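Local coordinates for protein response regulator aspartate phosphatase H (Bacillus subtilis, PDB 3Q15) that dephosphorylates the sporulation response regulator Spo0F and also acts on the competence regulator ComA, helping to separate competence and sporulation in time, at residues V14-W19 and L52-L57; F26-A31 and L64-L69; E126-L131 and E142-V147. All blocks are in the same frame, centred on the assembly; numbering follows the deposited sequence.

Contact 1 (V14-W19 and L52-L57)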
loop_
_atom_site.group_PDB
_atom_site.type_symbol
_atom_site.label_atom_id
_atom_site.label_comp_id
_atom_site.label_asym_id
_atom_site.label_seq_id
_atom_site.Cartn_x
_atom_site.Cartn_y
_atom_site.Cartn_z
ATOM N N VAL A 14 -4.002 -20.802 9.613
ATOM C CA VAL A 14 -2.592 -20.968 9.946
ATOM C C VAL A 14 -2.297 -22.341 10.552
ATOM O O VAL A 14 -1.188 -22.851 10.417
ATOM C CB VAL A 14 -2.059 -19.848 10.866
ATOM C CG1 VAL A 14 -2.073 -18.512 10.138
ATOM C CG2 VAL A 14 -2.858 -19.778 12.158
ATOM N N LYS A 15 -3.284 -22.938 11.212
ATOM C CA LYS A 15 -3.125 -24.295 11.723
ATOM C C LYS A 15 -3.077 -25.288 10.561
ATOM O O LYS A 15 -2.335 -26.272 10.603
ATOM C CB LYS A 15 -4.244 -24.661 12.701
ATOM C CG LYS A 15 -4.160 -26.091 13.213
ATOM C CD LYS A 15 -5.180 -26.366 14.306
ATOM C CE LYS A 15 -4.896 -25.533 15.549
ATOM N NZ LYS A 15 -5.795 -25.889 16.684
ATOM N N ILE A 16 -3.869 -25.017 9.526
ATOM C CA ILE A 16 -3.823 -25.798 8.290
ATOM C C ILE A 16 -2.451 -25.662 7.623
ATOM O O ILE A 16 -1.909 -26.630 7.088
ATOM C CB ILE A 16 -4.935 -25.371 7.305
ATOM C CG1 ILE A 16 -6.313 -25.713 7.876
ATOM C CG2 ILE A 16 -4.746 -26.046 5.953
ATOM C CD1 ILE A 16 -7.466 -25.387 6.953
ATOM N N ASN A 17 -1.895 -24.454 7.665
ATOM C CA ASN A 17 -0.540 -24.210 7.187
ATOM C C ASN A 17 0.457 -25.098 7.919
ATOM O O ASN A 17 1.406 -25.605 7.323
ATOM C CB ASN A 17 -0.150 -22.745 7.404
ATOM C CG ASN A 17 -0.894 -21.798 6.486
ATOM O OD1 ASN A 17 -1.767 -22.208 5.717
ATOM N ND2 ASN A 17 -0.557 -20.516 6.566
ATOM N N GLU A 18 0.246 -25.260 9.222
ATOM C CA GLU A 18 1.121 -26.087 10.034
ATOM C C GLU A 18 0.903 -27.545 9.670
ATOM O O GLU A 18 1.851 -28.324 9.581
ATOM C CB GLU A 18 0.845 -25.868 11.524
ATOM C CG GLU A 18 1.721 -26.706 12.433
ATOM C CD GLU A 18 3.197 -26.419 12.243
ATOM O OE1 GLU A 18 4.014 -27.329 12.492
ATOM O OE2 GLU A 18 3.537 -25.281 11.852
ATOM N N TRP A 19 -0.361 -27.902 9.466
ATOM C CA TRP A 19 -0.736 -29.230 8.998
ATOM C C TRP A 19 0.019 -29.548 7.702
ATOM O O TRP A 19 0.605 -30.622 7.558
ATOM C CB TRP A 19 -2.254 -29.282 8.793
ATOM C CG TRP A 19 -2.784 -30.565 8.231
ATOM C CD1 TRP A 19 -2.122 -31.753 8.115
ATOM C CD2 TRP A 19 -4.093 -30.781 7.694
ATOM N NE1 TRP A 19 -2.941 -32.697 7.542
ATOM C CE2 TRP A 19 -4.160 -32.122 7.273
ATOM C CE3 TRP A 19 -5.223 -29.967 7.530
ATOM C CZ2 TRP A 19 -5.302 -32.671 6.698
ATOM C CZ3 TRP A 19 -6.354 -30.510 6.960
ATOM C CH2 TRP A 19 -6.387 -31.852 6.551
ATOM N N LEU A 52 -12.910 -23.533 4.086
ATOM C CA LEU A 52 -13.369 -24.909 3.902
ATOM C C LEU A 52 -12.812 -25.540 2.628
ATOM O O LEU A 52 -12.543 -26.738 2.589
ATOM C CB LEU A 52 -14.897 -24.974 3.882
ATOM C CG LEU A 52 -15.630 -24.444 5.113
ATOM C CD1 LEU A 52 -17.129 -24.638 4.954
ATOM C CD2 LEU A 52 -15.131 -25.128 6.373
ATOM N N ILE A 53 -12.657 -24.732 1.583
ATOM C CA ILE A 53 -12.049 -25.199 0.345
ATOM C C ILE A 53 -10.589 -25.547 0.589
ATOM O O ILE A 53 -10.113 -26.595 0.162
ATOM C CB ILE A 53 -12.126 -24.134 -0.763
ATOM C CG1 ILE A 53 -13.582 -23.879 -1.158
ATOM C CG2 ILE A 53 -11.316 -24.571 -1.975
ATOM C CD1 ILE A 53 -13.728 -22.902 -2.295
ATOM N N TYR A 54 -9.886 -24.659 1.286
ATOM C CA TYR A 54 -8.487 -24.884 1.637
ATOM C C TYR A 54 -8.359 -26.160 2.467
ATOM O O TYR A 54 -7.428 -26.947 2.285
ATOM C CB TYR A 54 -7.944 -23.677 2.407
ATOM C CG TYR A 54 -6.478 -23.754 2.773
ATOM C CD1 TYR A 54 -5.580 -24.492 2.012
ATOM C CD2 TYR A 54 -5.991 -23.085 3.891
ATOM C CE1 TYR A 54 -4.239 -24.557 2.353
ATOM C CE2 TYR A 54 -4.659 -23.146 4.238
ATOM C CZ TYR A 54 -3.786 -23.883 3.467
ATOM O OH TYR A 54 -2.453 -23.943 3.819
ATOM N N TYR A 55 -9.313 -26.366 3.371
ATOM C CA TYR A 55 -9.352 -27.574 4.188
ATOM C C TYR A 55 -9.521 -28.838 3.342
ATOM O O TYR A 55 -8.812 -29.825 3.546
ATOM C CB TYR A 55 -10.473 -27.485 5.229
ATOM C CG TYR A 55 -10.874 -28.827 5.800
ATOM C CD1 TYR A 55 -10.148 -29.413 6.827
ATOM C CD2 TYR A 55 -11.978 -29.508 5.307
ATOM C CE1 TYR A 55 -10.513 -30.644 7.348
ATOM C CE2 TYR A 55 -12.350 -30.738 5.821
ATOM C CZ TYR A 55 -11.613 -31.300 6.841
ATOM O OH TYR A 55 -11.981 -32.523 7.352
ATOM N N SER A 56 -10.466 -28.804 2.406
ATOM C CA SER A 56 -10.750 -29.958 1.555
ATOM C C SER A 56 -9.588 -30.293 0.626
ATOM O O SER A 56 -9.280 -31.464 0.403
ATOM C CB SER A 56 -12.030 -29.739 0.742
ATOM O OG SER A 56 -13.166 -29.734 1.587
ATOM N N LEU A 57 -8.947 -29.267 0.080
ATOM C CA LEU A 57 -7.757 -29.478 -0.728
ATOM C C LEU A 57 -6.642 -30.097 0.119
ATOM O O LEU A 57 -5.937 -31.003 -0.330
ATOM C CB LEU A 57 -7.289 -28.162 -1.351
ATOM C CG LEU A 57 -8.242 -27.485 -2.341
ATOM C CD1 LEU A 57 -7.689 -26.131 -2.772
ATOM C CD2 LEU A 57 -8.507 -28.379 -3.552
#
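Ile16, Asn17 and Trp19 of helix 9-24 meet Tyr54 and Tyr55 of helix 49-67 in a buried helix-to-helix contact of the N-terminal domain. The two segments run in nearly the same direction, 12° apart, with 10.7 Å between their axes. Ile16 fills the middle with two branches. Ile16 CG2 stands over one face of the Tyr54 ring, off centre toward the rim, in a CH-pi contact 3.6 Å from the ring centroid. With CG1 beside the backbone N (chi1 -66°), Ile16 CG2 is anti to it and turns to Tyr54, while CG1 carries Ile16 CD1 to 4.0 Å from Tyr55 CA.

This is the pairing of the first and third helices of a three-helix bundle. The intervening helix 28-41 turns back, which lets the outer two run parallel. One hydrogen bond joins the two segments: Tyr54 OH donates to Asn17 OD1 at 2.7 Å. The donor lies 25° off the carbonyl plane. On its other branch, Asn17 ND2 bonds to the carbonyl of Ser103 on helix 93-113, so both ends of the amide are held and its rotation is fixed. An alanine at Tyr54 would probably leave Asn17 OD1 without this donor and open a gap beside Ile16 CG2.

Trp19 closes the other flank. Its CZ3 is 4.0 Å from Tyr55 CD1, which lies at the edge of the indole. Trp19 NE1 bonds to His62, and Tyr55 OH bonds to Glu39 of helix 28-41. A chain of another protein in the assembly packs on Tyr55 and on Leu52, Ile53 and Ser56.

Contact 2 (F26-A31 and L64-L69)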
loop_
_atom_site.group_PDB
_atom_site.type_symbol
_atom_site.label_atom_id
_atom_site.label_comp_id
_atom_site.label_asym_id
_atom_site.label_seq_id
_atom_site.Cartn_x
_atom_site.Cartn_y
_atom_site.Cartn_z
ATOM N N PHE A 26 6.400 -35.403 5.374
ATOM C CA PHE A 26 5.910 -36.773 5.485
ATOM C C PHE A 26 5.915 -37.302 6.916
ATOM O O PHE A 26 6.344 -38.428 7.167
ATOM C CB PHE A 26 6.724 -37.703 4.581
ATOM C CG PHE A 26 6.602 -37.384 3.122
ATOM C CD1 PHE A 26 5.681 -38.048 2.330
ATOM C CD2 PHE A 26 7.405 -36.417 2.541
ATOM C CE1 PHE A 26 5.565 -37.754 0.987
ATOM C CE2 PHE A 26 7.292 -36.120 1.196
ATOM C CZ PHE A 26 6.372 -36.789 0.419
ATOM N N SER A 27 5.439 -36.487 7.851
ATOM C CA SER A 27 5.301 -36.926 9.233
ATOM C C SER A 27 3.849 -37.281 9.513
ATOM O O SER A 27 3.050 -36.418 9.872
ATOM C CB SER A 27 5.772 -35.839 10.200
ATOM O OG SER A 27 5.790 -36.326 11.534
ATOM N N VAL A 28 3.509 -38.554 9.346
ATOM C CA VAL A 28 2.122 -38.994 9.476
ATOM C C VAL A 28 1.510 -38.707 10.856
ATOM O O VAL A 28 0.429 -38.119 10.942
ATOM C CB VAL A 28 1.956 -40.483 9.100
ATOM C CG1 VAL A 28 0.505 -40.913 9.242
ATOM C CG2 VAL A 28 2.444 -40.721 7.681
ATOM N N PRO A 29 2.195 -39.113 11.938
ATOM C CA PRO A 29 1.664 -38.868 13.284
ATOM C C PRO A 29 1.292 -37.402 13.506
ATOM O O PRO A 29 0.177 -37.107 13.929
ATOM C CB PRO A 29 2.832 -39.258 14.192
ATOM C CG PRO A 29 3.576 -40.283 13.410
ATOM C CD PRO A 29 3.482 -39.828 11.977
ATOM N N ASP A 30 2.217 -36.497 13.218
ATOM C CA ASP A 30 1.962 -35.069 13.389
ATOM C C ASP A 30 0.833 -34.571 12.482
ATOM O O ASP A 30 -0.066 -33.857 12.933
ATOM C CB ASP A 30 3.240 -34.267 13.144
ATOM C CG ASP A 30 4.326 -34.581 14.156
ATOM O OD1 ASP A 30 4.019 -34.600 15.370
ATOM O OD2 ASP A 30 5.481 -34.819 13.741
ATOM N N ALA A 31 0.879 -34.953 11.209
ATOM C CA ALA A 31 -0.158 -34.552 10.263
ATOM C C ALA A 31 -1.544 -34.990 10.734
ATOM O O ALA A 31 -2.513 -34.244 10.605
ATOM C CB ALA A 31 0.136 -35.105 8.874
ATOM N N LEU A 64 -2.805 -37.946 -0.522
ATOM C CA LEU A 64 -1.710 -38.201 -1.447
ATOM C C LEU A 64 -0.465 -38.650 -0.694
ATOM O O LEU A 64 0.249 -39.543 -1.140
ATOM C CB LEU A 64 -1.398 -36.954 -2.278
ATOM C CG LEU A 64 -2.352 -36.644 -3.433
ATOM C CD1 LEU A 64 -1.954 -35.356 -4.134
ATOM C CD2 LEU A 64 -2.389 -37.803 -4.421
ATOM N N MET A 65 -0.207 -38.023 0.451
ATOM C CA MET A 65 0.947 -38.385 1.267
ATOM C C MET A 65 0.866 -39.841 1.716
ATOM O O MET A 65 1.851 -40.576 1.648
ATOM C CB MET A 65 1.062 -37.473 2.487
ATOM C CG MET A 65 2.131 -37.919 3.469
ATOM S SD MET A 65 2.144 -36.931 4.971
ATOM C CE MET A 65 0.513 -37.285 5.624
ATOM N N LEU A 66 -0.312 -40.246 2.179
ATOM C CA LEU A 66 -0.545 -41.625 2.589
ATOM C C LEU A 66 -0.403 -42.589 1.412
ATOM O O LEU A 66 0.156 -43.674 1.556
ATOM C CB LEU A 66 -1.930 -41.770 3.229
ATOM C CG LEU A 66 -2.224 -40.882 4.442
ATOM C CD1 LEU A 66 -3.676 -41.012 4.873
ATOM C CD2 LEU A 66 -1.288 -41.205 5.603
ATOM N N ASP A 67 -0.907 -42.192 0.247
ATOM C CA ASP A 67 -0.863 -43.059 -0.929
ATOM C C ASP A 67 0.557 -43.265 -1.452
ATOM O O ASP A 67 0.821 -44.225 -2.176
ATOM C CB ASP A 67 -1.753 -42.513 -2.049
ATOM C CG ASP A 67 -3.227 -42.506 -1.682
ATOM O OD1 ASP A 67 -3.613 -43.208 -0.724
ATOM O OD2 ASP A 67 -4.002 -41.800 -2.360
ATOM N N TYR A 68 1.465 -42.362 -1.094
ATOM C CA TYR A 68 2.841 -42.436 -1.581
ATOM C C TYR A 68 3.801 -43.013 -0.545
ATOM O O TYR A 68 5.008 -43.084 -0.779
ATOM C CB TYR A 68 3.327 -41.060 -2.049
ATOM C CG TYR A 68 2.910 -40.704 -3.461
ATOM C CD1 TYR A 68 3.767 -40.915 -4.533
ATOM C CD2 TYR A 68 1.657 -40.161 -3.724
ATOM C CE1 TYR A 68 3.392 -40.593 -5.825
ATOM C CE2 TYR A 68 1.273 -39.836 -5.012
ATOM C CZ TYR A 68 2.145 -40.055 -6.059
ATOM O OH TYR A 68 1.766 -39.732 -7.343
ATOM N N LEU A 69 3.262 -43.423 0.599
ATOM C CA LEU A 69 4.075 -44.019 1.655
ATOM C C LEU A 69 3.810 -45.516 1.793
ATOM O O LEU A 69 4.411 -46.185 2.633
ATOM C CB LEU A 69 3.833 -43.313 2.994
ATOM C CG LEU A 69 4.391 -41.896 3.153
ATOM C CD1 LEU A 69 3.996 -41.311 4.498
ATOM C CD2 LEU A 69 5.906 -41.883 2.988
#
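Phe26 and Met65 make a Met-aromatic contact at one end of the N-terminal three-helix bundle, where the chain leaves helix 9-24 and enters helix 28-41. Phe26 is the C-prime residue of a Schellman motif. Its phi is positive, 50°. Ser27 N bonds back to Met22 O, and Phe26 N bonds to Ile23 O. The turn places the Phe26 side chain beside the last turn of helix 49-67.

Met65 reaches into this turn. Met65 CG is anti to the backbone N (chi1 172°) and passes 3.7 Å from Phe26 CD1. Met65 SD lies oblique to the ring, 5.4 Å from the centroid of Phe26 and 46° off the ring normal. The chain then bends at its last torsion, which brings Met65 CE to 3.9 Å from Ala31 CB. One side chain therefore touches both the turn and the first turn of the next helix. Ile23 of helix 9-24 also packs on Met65, and Trp19 packs on Ala31.

The outer part of the contact is aliphatic. Leu69 follows the end of helix 49-67 and divides its two methyls. Leu69 CD2 meets Phe26 CD1 at 3.9 Å. Val28 also uses both methyls, CG1 against Leu66 and CG2 against Leu69. Leu84 and Ile88 of helix 81-89 pack on the Phe26 side chain as well. At the start of helix 28-41, Ser27 OG donates to Asp30 OD2 at 2.7 Å, from above the carboxylate plane. The closest approach between the two segments is Val28 CG2 to Leu69 CD1, 3.6 Å.

Contact 3 (E126-L131 and E142-V147). With SO4 (sulfate ion), chain F.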
loop_
_atom_site.group_PDB
_atom_site.type_symbol
_atom_site.label_atom_id
_atom_site.label_comp_id
_atom_site.label_asym_id
_atom_site.label_seq_id
_atom_site.Cartn_x
_atom_site.Cartn_y
_atom_site.Cartn_z
ATOM N N GLU A 126 3.174 -11.698 -1.494
ATOM C CA GLU A 126 3.589 -13.040 -1.888
ATOM C C GLU A 126 2.405 -13.839 -2.418
ATOM O O GLU A 126 2.542 -14.614 -3.364
ATOM C CB GLU A 126 4.251 -13.785 -0.721
ATOM C CG GLU A 126 5.561 -13.166 -0.244
ATOM C CD GLU A 126 6.579 -13.010 -1.364
ATOM O OE1 GLU A 126 6.991 -11.862 -1.644
ATOM O OE2 GLU A 126 6.977 -14.031 -1.962
ATOM N N ALA A 127 1.242 -13.645 -1.803
ATOM C CA ALA A 127 0.032 -14.343 -2.221
ATOM C C ALA A 127 -0.373 -13.946 -3.639
ATOM O O ALA A 127 -0.700 -14.802 -4.466
ATOM C CB ALA A 127 -1.102 -14.078 -1.239
ATOM N N GLU A 128 -0.341 -12.647 -3.920
ATOM C CA GLU A 128 -0.709 -12.147 -5.242
ATOM C C GLU A 128 0.144 -12.776 -6.351
ATOM O O GLU A 128 -0.361 -13.065 -7.435
ATOM C CB GLU A 128 -0.635 -10.616 -5.301
ATOM C CG GLU A 128 -1.245 -10.022 -6.579
ATOM C CD GLU A 128 -1.237 -8.501 -6.604
ATOM O OE1 GLU A 128 -0.999 -7.883 -5.541
ATOM O OE2 GLU A 128 -1.467 -7.919 -7.688
ATOM N N LYS A 129 1.427 -13.005 -6.072
ATOM C CA LYS A 129 2.333 -13.576 -7.076
ATOM C C LYS A 129 1.891 -14.965 -7.525
ATOM O O LYS A 129 2.320 -15.451 -8.572
ATOM C CB LYS A 129 3.773 -13.643 -6.558
ATOM C CG LYS A 129 4.364 -12.306 -6.137
ATOM C CD LYS A 129 5.836 -12.448 -5.764
ATOM C CE LYS A 129 6.297 -11.314 -4.855
ATOM N NZ LYS A 129 6.010 -9.971 -5.427
ATOM N N GLU A 130 1.042 -15.605 -6.727
ATOM C CA GLU A 130 0.528 -16.933 -7.052
ATOM C C GLU A 130 -0.692 -16.870 -7.968
ATOM O O GLU A 130 -1.036 -17.852 -8.627
ATOM C CB GLU A 130 0.179 -17.705 -5.779
ATOM C CG GLU A 130 1.371 -18.007 -4.891
ATOM C CD GLU A 130 2.455 -18.770 -5.626
ATOM O OE1 GLU A 130 3.647 -18.503 -5.367
ATOM O OE2 GLU A 130 2.111 -19.633 -6.461
ATOM N N LEU A 131 -1.346 -15.715 -8.003
ATOM C CA LEU A 131 -2.540 -15.541 -8.823
ATOM C C LEU A 131 -2.318 -15.820 -10.311
ATOM O O LEU A 131 -3.133 -16.491 -10.936
ATOM C CB LEU A 131 -3.141 -14.145 -8.631
ATOM C CG LEU A 131 -4.033 -13.937 -7.406
ATOM C CD1 LEU A 131 -5.211 -14.897 -7.423
ATOM C CD2 LEU A 131 -3.232 -14.111 -6.141
ATOM N N GLU A 142 -11.621 -11.835 -6.246
ATOM C CA GLU A 142 -11.924 -12.132 -4.858
ATOM C C GLU A 142 -10.754 -11.740 -3.957
ATOM O O GLU A 142 -10.945 -11.172 -2.883
ATOM C CB GLU A 142 -12.243 -13.618 -4.703
ATOM C CG GLU A 142 -13.118 -13.947 -3.511
ATOM C CD GLU A 142 -14.580 -13.584 -3.725
ATOM O OE1 GLU A 142 -14.921 -13.035 -4.797
ATOM O OE2 GLU A 142 -15.391 -13.857 -2.815
ATOM N N PHE A 143 -9.543 -12.036 -4.413
ATOM C CA PHE A 143 -8.341 -11.638 -3.701
ATOM C C PHE A 143 -8.243 -10.120 -3.575
ATOM O O PHE A 143 -7.953 -9.587 -2.500
ATOM C CB PHE A 143 -7.101 -12.166 -4.415
ATOM C CG PHE A 143 -5.827 -11.554 -3.923
ATOM C CD1 PHE A 143 -5.206 -12.038 -2.782
ATOM C CD2 PHE A 143 -5.258 -10.483 -4.588
ATOM C CE1 PHE A 143 -4.034 -11.473 -2.320
ATOM C CE2 PHE A 143 -4.087 -9.911 -4.132
ATOM C CZ PHE A 143 -3.470 -10.410 -2.996
ATOM N N HIS A 144 -8.474 -9.425 -4.684
ATOM C CA HIS A 144 -8.386 -7.970 -4.696
ATOM C C HIS A 144 -9.436 -7.324 -3.797
ATOM O O HIS A 144 -9.167 -6.330 -3.127
ATOM C CB HIS A 144 -8.489 -7.428 -6.123
ATOM C CG HIS A 144 -7.266 -7.682 -6.946
ATOM N ND1 HIS A 144 -6.054 -7.082 -6.678
ATOM C CD2 HIS A 144 -7.065 -8.475 -8.023
ATOM C CE1 HIS A 144 -5.159 -7.495 -7.556
ATOM N NE2 HIS A 144 -5.745 -8.340 -8.384
ATOM N N PHE A 145 -10.631 -7.901 -3.787
ATOM C CA PHE A 145 -11.723 -7.390 -2.971
ATOM C C PHE A 145 -11.418 -7.516 -1.481
ATOM O O PHE A 145 -11.553 -6.552 -0.726
ATOM C CB PHE A 145 -13.010 -8.143 -3.305
ATOM C CG PHE A 145 -14.196 -7.714 -2.493
ATOM C CD1 PHE A 145 -15.016 -6.687 -2.930
ATOM C CD2 PHE A 145 -14.502 -8.349 -1.301
ATOM C CE1 PHE A 145 -16.117 -6.295 -2.192
ATOM C CE2 PHE A 145 -15.602 -7.960 -0.553
ATOM C CZ PHE A 145 -16.409 -6.931 -1.001
ATOM N N LYS A 146 -11.010 -8.710 -1.065
ATOM C CA LYS A 146 -10.758 -8.983 0.344
ATOM C C LYS A 146 -9.564 -8.191 0.862
ATOM O O LYS A 146 -9.577 -7.671 1.977
ATOM C CB LYS A 146 -10.546 -10.482 0.561
ATOM C CG LYS A 146 -11.804 -11.307 0.342
ATOM C CD LYS A 146 -11.525 -12.793 0.434
ATOM C CE LYS A 146 -12.804 -13.595 0.252
ATOM N NZ LYS A 146 -13.817 -13.262 1.297
ATOM N N VAL A 147 -8.532 -8.102 0.039
ATOM C CA VAL A 147 -7.349 -7.333 0.378
ATOM C C VAL A 147 -7.686 -5.838 0.411
ATOM O O VAL A 147 -7.193 -5.100 1.261
ATOM C CB VAL A 147 -6.216 -7.621 -0.633
ATOM C CG1 VAL A 147 -5.306 -6.424 -0.805
ATOM C CG2 VAL A 147 -5.430 -8.863 -0.222
HETATM S S SO4 F . -18.074 -12.024 2.311
HETATM O O1 SO4 F . -19.196 -11.875 1.387
HETATM O O2 SO4 F . -18.561 -12.553 3.581
HETATM O O3 SO4 F . -17.088 -12.943 1.747
HETATM O O4 SO4 F . -17.458 -10.719 2.533
#
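Glu128 packs its hydrocarbon part obliquely against the Phe143 ring while its acid end serves another subunit. Glu128 CB is 3.7 Å from Phe143 CZ. With CG anti to the backbone N (chi1 -170°) and the chain extended, the carboxylate passes the ring and reaches His144. There, Glu128 OE1 forms a salt bridge with Arg125 of the second subunit, another copy of this protein. Glu128 OE2 lies near the plane of the His144 ring, at its edge, 3.7 Å from His144 CE1. The carboxylate and imidazole planes are 83° apart.

Phe143 is held on both faces. Leu131 CD2 stands 4.2 Å above one face of the Phe143 ring. Val147 CG2 covers the opposite face, and Ala127 CB adds an oblique contact at CE1. Tyr101 of helix 93-113 packs on both Leu131 and Phe143. The contact joins the predicted first and second TPR repeats, so Phe143 probably packs between consecutive repeats.

Lys146 makes a weak bond to a sulfate, probably from the crystallisation liquor, which also bonds to Arg180. His144 ND1 is hydrogen-bonded to His163 ND1, and one of those two nitrogens must give the proton. With Glu128 OE2 4.4 Å from His144 NE2, the carboxylate could favour a protonated His144, though its salt bridge to Arg125 of the second subunit would probably temper that effect.

How the contacts relate
Contacts 1 and 2 both lie in the N-terminal three-helix bundle and share helix 49-67, with their centres about 15 Å apart. Their segments alternate along the chain: 14-19, 26-31, 52-57, 64-69. They touch at Trp19 and Ala31. Helix 49-67 is thus engaged at two places along its length, which ties the bundle together across all three of its helices. Contact 3 follows later, in the TPR domain, with its centre about 17 Å from that of contact 1 and 30 Å from that of contact 2. Helix 93-113 packs against contacts 1 and 3, which is consistent with it helping to join the bundle to the TPR domain.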